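Local coordinates for protein NADH oxidase (Thermus thermophilus, PDB 6RVB) that reduces coenzyme A disulfide with NADH, using bound FAD, as a class-III pyridine nucleotide-disulfide oxidoreductase, at residues 108-120 with 239-253. Numbering follows the deposited sequence.
With FAD (flavin-adenine dinucleotide), chain E.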
loop_
_atom_site.group_PDB
_atom_site.type_symbol
_atom_site.label_atom_id
_atom_site.label_comp_id
_atom_site.label_asym_id
_atom_site.label_seq_id
_atom_site.Cartn_x
_atom_site.Cartn_y
_atom_site.Cartn_z
ATOM N N HIS A 108 34.239 -10.502 -18.540
ATOM C CA HIS A 108 33.414 -10.211 -17.409
ATOM C C HIS A 108 32.698 -11.487 -17.087
ATOM O O HIS A 108 32.169 -12.139 -17.979
ATOM C CB HIS A 108 32.429 -9.143 -17.807
ATOM C CG HIS A 108 33.062 -7.932 -18.422
ATOM N ND1 HIS A 108 33.708 -6.953 -17.691
ATOM C CD2 HIS A 108 33.111 -7.516 -19.721
ATOM C CE1 HIS A 108 34.112 -5.988 -18.506
ATOM N NE2 HIS A 108 33.756 -6.311 -19.741
ATOM N N LEU A 109 32.697 -11.869 -15.817
ATOM C CA LEU A 109 31.980 -13.072 -15.420
ATOM C C LEU A 109 30.929 -12.711 -14.418
ATOM O O LEU A 109 31.261 -12.134 -13.418
ATOM C CB LEU A 109 32.954 -14.101 -14.828
ATOM C CG LEU A 109 32.398 -15.514 -14.590
ATOM C CD1 LEU A 109 31.862 -16.249 -15.775
ATOM C CD2 LEU A 109 33.484 -16.285 -13.999
ATOM N N VAL A 110 29.662 -12.989 -14.693
ATOM C CA VAL A 110 28.609 -12.932 -13.649
ATOM C C VAL A 110 28.226 -14.309 -13.101
ATOM O O VAL A 110 27.637 -15.141 -13.841
ATOM C CB VAL A 110 27.295 -12.346 -14.147
ATOM C CG1 VAL A 110 26.393 -12.147 -12.974
ATOM C CG2 VAL A 110 27.507 -11.064 -14.867
ATOM N N LEU A 111 28.556 -14.536 -11.821
ATOM C CA LEU A 111 28.161 -15.739 -11.014
ATOM C C LEU A 111 26.711 -15.611 -10.544
ATOM O O LEU A 111 26.396 -14.714 -9.804
ATOM C CB LEU A 111 29.075 -15.896 -9.812
ATOM C CG LEU A 111 30.165 -16.934 -9.969
ATOM C CD1 LEU A 111 30.398 -17.398 -11.427
ATOM C CD2 LEU A 111 31.460 -16.519 -9.309
ATOM N N ALA A 112 25.803 -16.442 -11.030
ATOM C CA ALA A 112 24.388 -16.266 -10.758
ATOM C C ALA A 112 23.840 -17.640 -10.656
ATOM O O ALA A 112 22.910 -18.011 -11.381
ATOM C CB ALA A 112 23.704 -15.563 -11.866
ATOM N N THR A 113 24.423 -18.390 -9.738
ATOM C CA THR A 113 24.163 -19.807 -9.674
ATOM C C THR A 113 23.079 -20.165 -8.727
ATOM O O THR A 113 22.777 -21.308 -8.623
ATOM C CB THR A 113 25.400 -20.563 -9.272
ATOM O OG1 THR A 113 25.928 -19.997 -8.092
ATOM C CG2 THR A 113 26.453 -20.443 -10.326
ATOM N N GLY A 114 22.528 -19.177 -8.025
ATOM C CA GLY A 114 21.363 -19.341 -7.183
ATOM C C GLY A 114 21.496 -20.129 -5.907
ATOM O O GLY A 114 22.561 -20.095 -5.276
ATOM N N ALA A 115 20.405 -20.810 -5.509
ATOM C CA ALA A 115 20.380 -21.638 -4.278
ATOM C C ALA A 115 19.668 -22.989 -4.495
ATOM O O ALA A 115 18.750 -23.074 -5.357
ATOM C CB ALA A 115 19.751 -20.874 -3.106
ATOM N N ARG A 116 20.093 -24.010 -3.728
ATOM C CA ARG A 116 19.502 -25.323 -3.729
ATOM C C ARG A 116 18.843 -25.540 -2.413
ATOM O O ARG A 116 19.226 -24.937 -1.413
ATOM C CB ARG A 116 20.536 -26.381 -3.973
ATOM C CG ARG A 116 21.687 -26.344 -3.052
ATOM C CD ARG A 116 22.535 -27.615 -3.123
ATOM N NE ARG A 116 23.901 -27.232 -3.354
ATOM C CZ ARG A 116 24.833 -27.151 -2.419
ATOM N NH1 ARG A 116 24.517 -27.472 -1.160
ATOM N NH2 ARG A 116 26.086 -26.751 -2.764
ATOM N N PRO A 117 17.789 -26.358 -2.391
ATOM C CA PRO A 117 17.095 -26.729 -1.150
ATOM C C PRO A 117 18.012 -27.489 -0.228
ATOM O O PRO A 117 18.794 -28.311 -0.708
ATOM C CB PRO A 117 16.012 -27.659 -1.631
ATOM C CG PRO A 117 16.261 -27.891 -3.082
ATOM C CD PRO A 117 17.050 -26.773 -3.580
ATOM N N SER A 118 17.917 -27.153 1.048
ATOM C CA SER A 118 18.696 -27.703 2.122
ATOM C C SER A 118 17.892 -28.787 2.820
ATOM O O SER A 118 17.047 -28.475 3.691
ATOM C CB SER A 118 18.932 -26.625 3.140
ATOM O OG SER A 118 20.164 -26.822 3.785
ATOM N N LEU A 119 18.191 -30.054 2.510
ATOM C CA LEU A 119 17.474 -31.205 3.066
ATOM C C LEU A 119 17.896 -31.624 4.446
ATOM O O LEU A 119 19.083 -31.685 4.756
ATOM C CB LEU A 119 17.683 -32.392 2.154
ATOM C CG LEU A 119 17.331 -31.952 0.770
ATOM C CD1 LEU A 119 17.284 -33.166 -0.109
ATOM C CD2 LEU A 119 15.966 -31.057 0.770
ATOM N N PRO A 120 16.934 -32.032 5.271
ATOM C CA PRO A 120 17.389 -32.466 6.605
ATOM C C PRO A 120 17.811 -33.913 6.543
ATOM O O PRO A 120 17.454 -34.665 5.623
ATOM C CB PRO A 120 16.127 -32.377 7.412
ATOM C CG PRO A 120 15.069 -32.888 6.394
ATOM C CD PRO A 120 15.564 -32.502 4.979
ATOM N N LEU A 239 9.474 -31.442 0.912
ATOM C CA LEU A 239 10.503 -31.033 1.872
ATOM C C LEU A 239 10.669 -29.547 1.691
ATOM O O LEU A 239 11.238 -29.073 0.738
ATOM C CB LEU A 239 11.832 -31.752 1.549
ATOM C CG LEU A 239 11.788 -33.255 1.820
ATOM C CD1 LEU A 239 13.095 -33.829 1.598
ATOM C CD2 LEU A 239 11.278 -33.624 3.194
ATOM N N ALA A 240 10.147 -28.775 2.590
ATOM C CA ALA A 240 10.179 -27.333 2.431
ATOM C C ALA A 240 10.902 -26.683 3.568
ATOM O O ALA A 240 10.293 -25.997 4.322
ATOM C CB ALA A 240 8.827 -26.839 2.410
ATOM N N THR A 241 12.193 -26.914 3.658
ATOM C CA THR A 241 12.950 -26.823 4.877
ATOM C C THR A 241 14.107 -25.853 4.686
ATOM O O THR A 241 15.095 -25.888 5.452
ATOM C CB THR A 241 13.598 -28.230 5.288
ATOM O OG1 THR A 241 14.084 -28.863 4.102
ATOM C CG2 THR A 241 12.630 -29.160 5.945
ATOM N N GLY A 242 14.026 -25.027 3.661
ATOM C CA GLY A 242 15.065 -24.045 3.500
ATOM C C GLY A 242 16.046 -24.242 2.368
ATOM O O GLY A 242 16.162 -25.287 1.793
ATOM N N ILE A 243 16.780 -23.190 2.050
ATOM C CA ILE A 243 17.688 -23.247 0.929
ATOM C C ILE A 243 19.009 -22.760 1.419
ATOM O O ILE A 243 19.107 -22.270 2.487
ATOM C CB ILE A 243 17.239 -22.328 -0.180
ATOM C CG1 ILE A 243 16.951 -20.943 0.370
ATOM C CG2 ILE A 243 15.936 -22.785 -0.777
ATOM C CD1 ILE A 243 16.494 -19.980 -0.630
ATOM N N ARG A 244 20.058 -22.990 0.664
ATOM C CA ARG A 244 21.396 -22.529 0.992
ATOM C C ARG A 244 21.931 -22.100 -0.398
ATOM O O ARG A 244 21.508 -22.565 -1.457
ATOM C CB ARG A 244 22.204 -23.663 1.614
ATOM C CG ARG A 244 22.745 -24.837 0.559
ATOM C CD ARG A 244 24.059 -25.681 0.997
ATOM N NE ARG A 244 23.781 -26.437 2.252
ATOM C CZ ARG A 244 23.948 -27.757 2.468
ATOM N NH1 ARG A 244 24.450 -28.576 1.537
ATOM N NH2 ARG A 244 23.594 -28.272 3.648
ATOM N N PRO A 245 22.847 -21.176 -0.433
ATOM C CA PRO A 245 23.378 -20.750 -1.733
ATOM C C PRO A 245 24.322 -21.725 -2.414
ATOM O O PRO A 245 25.027 -22.503 -1.766
ATOM C CB PRO A 245 24.156 -19.523 -1.381
ATOM C CG PRO A 245 24.597 -19.791 -0.023
ATOM C CD PRO A 245 23.523 -20.538 0.683
ATOM N N ASN A 246 24.317 -21.665 -3.743
ATOM C CA ASN A 246 25.220 -22.414 -4.601
ATOM C C ASN A 246 26.616 -21.860 -4.817
ATOM O O ASN A 246 26.991 -21.451 -5.901
ATOM C CB ASN A 246 24.548 -22.614 -5.904
ATOM C CG ASN A 246 23.619 -23.696 -5.835
ATOM O OD1 ASN A 246 23.893 -24.699 -5.177
ATOM N ND2 ASN A 246 22.475 -23.535 -6.465
ATOM N N THR A 247 27.421 -21.928 -3.795
ATOM C CA THR A 247 28.660 -21.256 -3.869
ATOM C C THR A 247 29.756 -22.188 -4.335
ATOM O O THR A 247 30.901 -21.833 -4.287
ATOM C CB THR A 247 29.009 -20.667 -2.503
ATOM O OG1 THR A 247 29.459 -21.707 -1.637
ATOM C CG2 THR A 247 27.798 -20.077 -1.842
ATOM N N GLU A 248 29.443 -23.370 -4.820
ATOM C CA GLU A 248 30.497 -24.367 -4.941
ATOM C C GLU A 248 31.564 -24.016 -6.045
ATOM O O GLU A 248 32.827 -23.968 -5.803
ATOM C CB GLU A 248 29.791 -25.697 -5.113
ATOM C CG GLU A 248 30.625 -26.974 -5.138
ATOM C CD GLU A 248 29.739 -28.170 -5.637
ATOM O OE1 GLU A 248 28.513 -28.202 -5.275
ATOM O OE2 GLU A 248 30.242 -29.040 -6.414
ATOM N N LEU A 249 31.048 -23.694 -7.230
ATOM C CA LEU A 249 31.906 -23.306 -8.333
ATOM C C LEU A 249 32.694 -22.101 -8.003
ATOM O O LEU A 249 33.852 -22.013 -8.285
ATOM C CB LEU A 249 31.083 -23.010 -9.534
ATOM C CG LEU A 249 31.741 -22.462 -10.744
ATOM C CD1 LEU A 249 32.492 -23.538 -11.406
ATOM C CD2 LEU A 249 30.680 -21.938 -11.713
ATOM N N ALA A 250 32.039 -21.141 -7.401
ATOM C CA ALA A 250 32.679 -19.921 -6.987
ATOM C C ALA A 250 33.805 -20.122 -6.033
ATOM O O ALA A 250 34.740 -19.361 -6.073
ATOM C CB ALA A 250 31.692 -19.073 -6.371
ATOM N N GLN A 251 33.728 -21.102 -5.143
ATOM C CA GLN A 251 34.835 -21.266 -4.220
ATOM C C GLN A 251 36.016 -21.887 -4.915
ATOM O O GLN A 251 37.176 -21.575 -4.591
ATOM C CB GLN A 251 34.473 -22.139 -3.082
ATOM C CG GLN A 251 33.777 -21.420 -2.002
ATOM C CD GLN A 251 33.299 -22.416 -0.896
ATOM O OE1 GLN A 251 32.204 -23.159 -0.976
ATOM N NE2 GLN A 251 34.126 -22.450 0.155
ATOM N N ALA A 252 35.712 -22.759 -5.877
ATOM C CA ALA A 252 36.778 -23.426 -6.598
ATOM C C ALA A 252 37.644 -22.381 -7.196
ATOM O O ALA A 252 38.847 -22.487 -7.152
ATOM C CB ALA A 252 36.223 -24.265 -7.662
ATOM N N MET A 253 37.020 -21.348 -7.760
ATOM C CA MET A 253 37.775 -20.363 -8.498
ATOM C C MET A 253 38.358 -19.319 -7.598
ATOM O O MET A 253 39.047 -18.438 -8.066
ATOM C CB MET A 253 36.954 -19.770 -9.613
ATOM C CG MET A 253 35.789 -19.029 -9.209
ATOM S SD MET A 253 35.074 -18.199 -10.632
ATOM C CE MET A 253 36.150 -16.807 -10.872
HETATM P PA FAD E . 17.886 -19.289 -9.147
HETATM O O1A FAD E . 18.069 -20.313 -7.908
HETATM O O2A FAD E . 16.507 -18.721 -9.544
HETATM O O5B FAD E . 18.546 -19.931 -10.536
HETATM C C5B FAD E . 19.897 -20.503 -10.590
HETATM C C4B FAD E . 20.087 -21.384 -11.825
HETATM O O4B FAD E . 21.475 -21.366 -12.111
HETATM C C3B FAD E . 19.575 -22.797 -11.601
HETATM O O3B FAD E . 18.486 -23.167 -12.522
HETATM C C2B FAD E . 20.789 -23.566 -11.903
HETATM O O2B FAD E . 20.243 -24.565 -12.766
HETATM C C1B FAD E . 21.797 -22.596 -12.594
HETATM N N9A FAD E . 23.190 -22.995 -12.198
HETATM C C8A FAD E . 23.628 -23.316 -10.935
HETATM N N7A FAD E . 24.901 -23.796 -10.926
HETATM C C5A FAD E . 25.320 -23.772 -12.216
HETATM C C6A FAD E . 26.599 -24.143 -12.885
HETATM N N6A FAD E . 27.623 -24.575 -12.091
HETATM N N1A FAD E . 26.650 -24.006 -14.240
HETATM C C2A FAD E . 25.558 -23.521 -14.947
HETATM N N3A FAD E . 24.335 -23.148 -14.441
HETATM C C4A FAD E . 24.193 -23.254 -13.072
HETATM N N1 FAD E . 10.766 -14.502 -4.346
HETATM C C2 FAD E . 10.015 -13.384 -4.085
HETATM O O2 FAD E . 10.556 -12.238 -4.070
HETATM N N3 FAD E . 8.691 -13.511 -3.872
HETATM C C4 FAD E . 8.008 -14.708 -3.933
HETATM O O4 FAD E . 6.737 -14.834 -3.743
HETATM C C4X FAD E . 8.773 -15.953 -4.261
HETATM N N5 FAD E . 8.104 -17.159 -4.342
HETATM C C5X FAD E . 8.860 -18.271 -4.618
HETATM C C6 FAD E . 8.230 -19.538 -4.696
HETATM C C7 FAD E . 8.977 -20.696 -4.994
HETATM C C7M FAD E . 8.250 -22.010 -5.067
HETATM C C8 FAD E . 10.465 -20.605 -5.243
HETATM C C8M FAD E . 11.320 -21.804 -5.560
HETATM C C9 FAD E . 11.107 -19.353 -5.140
HETATM C C9A FAD E . 10.390 -18.159 -4.842
HETATM N N10 FAD E . 11.074 -16.885 -4.781
HETATM C C10 FAD E . 10.258 -15.766 -4.471
HETATM C "C1'" FAD E . 12.537 -16.737 -4.939
HETATM C "C2'" FAD E . 13.055 -16.790 -6.342
HETATM O "O2'" FAD E . 12.923 -18.100 -6.877
HETATM C "C3'" FAD E . 14.532 -16.511 -6.358
HETATM O "O3'" FAD E . 14.843 -15.480 -5.429
HETATM C "C4'" FAD E . 14.828 -16.086 -7.809
HETATM O "O4'" FAD E . 14.437 -17.039 -8.860
HETATM C "C5'" FAD E . 16.262 -15.545 -7.969
HETATM O "O5'" FAD E . 17.225 -16.558 -8.235
HETATM P P FAD E . 18.644 -16.359 -8.980
HETATM O O1P FAD E . 18.441 -15.848 -10.396
HETATM O O2P FAD E . 19.888 -15.941 -8.162
HETATM O O3P FAD E . 18.899 -17.957 -9.104
#
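Asn246 is held against Thr113 and Gly114 by three hydrogen bonds, the tight part of this contact. Its backbone N meets Gly114 O at 2.8 Å, nearly straight (169°). Its ND2 reaches Thr113 O at 3.1 Å, tilted from the carbonyl plane. Thr113 OG1 donates back to Asn246 O at 2.8 Å; chi1 of 52° sets this hydroxyl between the backbone N and carbonyl carbon, while CG2 lies near the FAD adenine. Next comes a two-stranded antiparallel ribbon, with Arg116 and Arg244 as its hydrogen-bonded pair. It follows strands 108-111 and 236-239, one from each parallel sheet of this reductase. Just past the ribbon, Ser118 N bonds Gly242 O (2.7 Å), and Thr241 OG1 bonds Ser118 O from above the carbonyl plane. Leu111 CD2 packs on Ala250 CB at 3.9 Å, and Leu109 meets Met253 tip to tip.

The solvent side is looser. Arg116 NE bonds Asn246 OD1 only weakly, and the salt bridge from NH2 to Glu248 OE1 is long (3.8 Å). With an alanine here in place of Arg116, Glu248 would probably lose this distant charge partner and Asn246 OD1 its weak donor.

Ala115 N bonds FAD weakly, and Gly242 N likewise bonds NAD. The ribbon's backbone bonding thus ties the FAD-binding loop to the NAD-binding one.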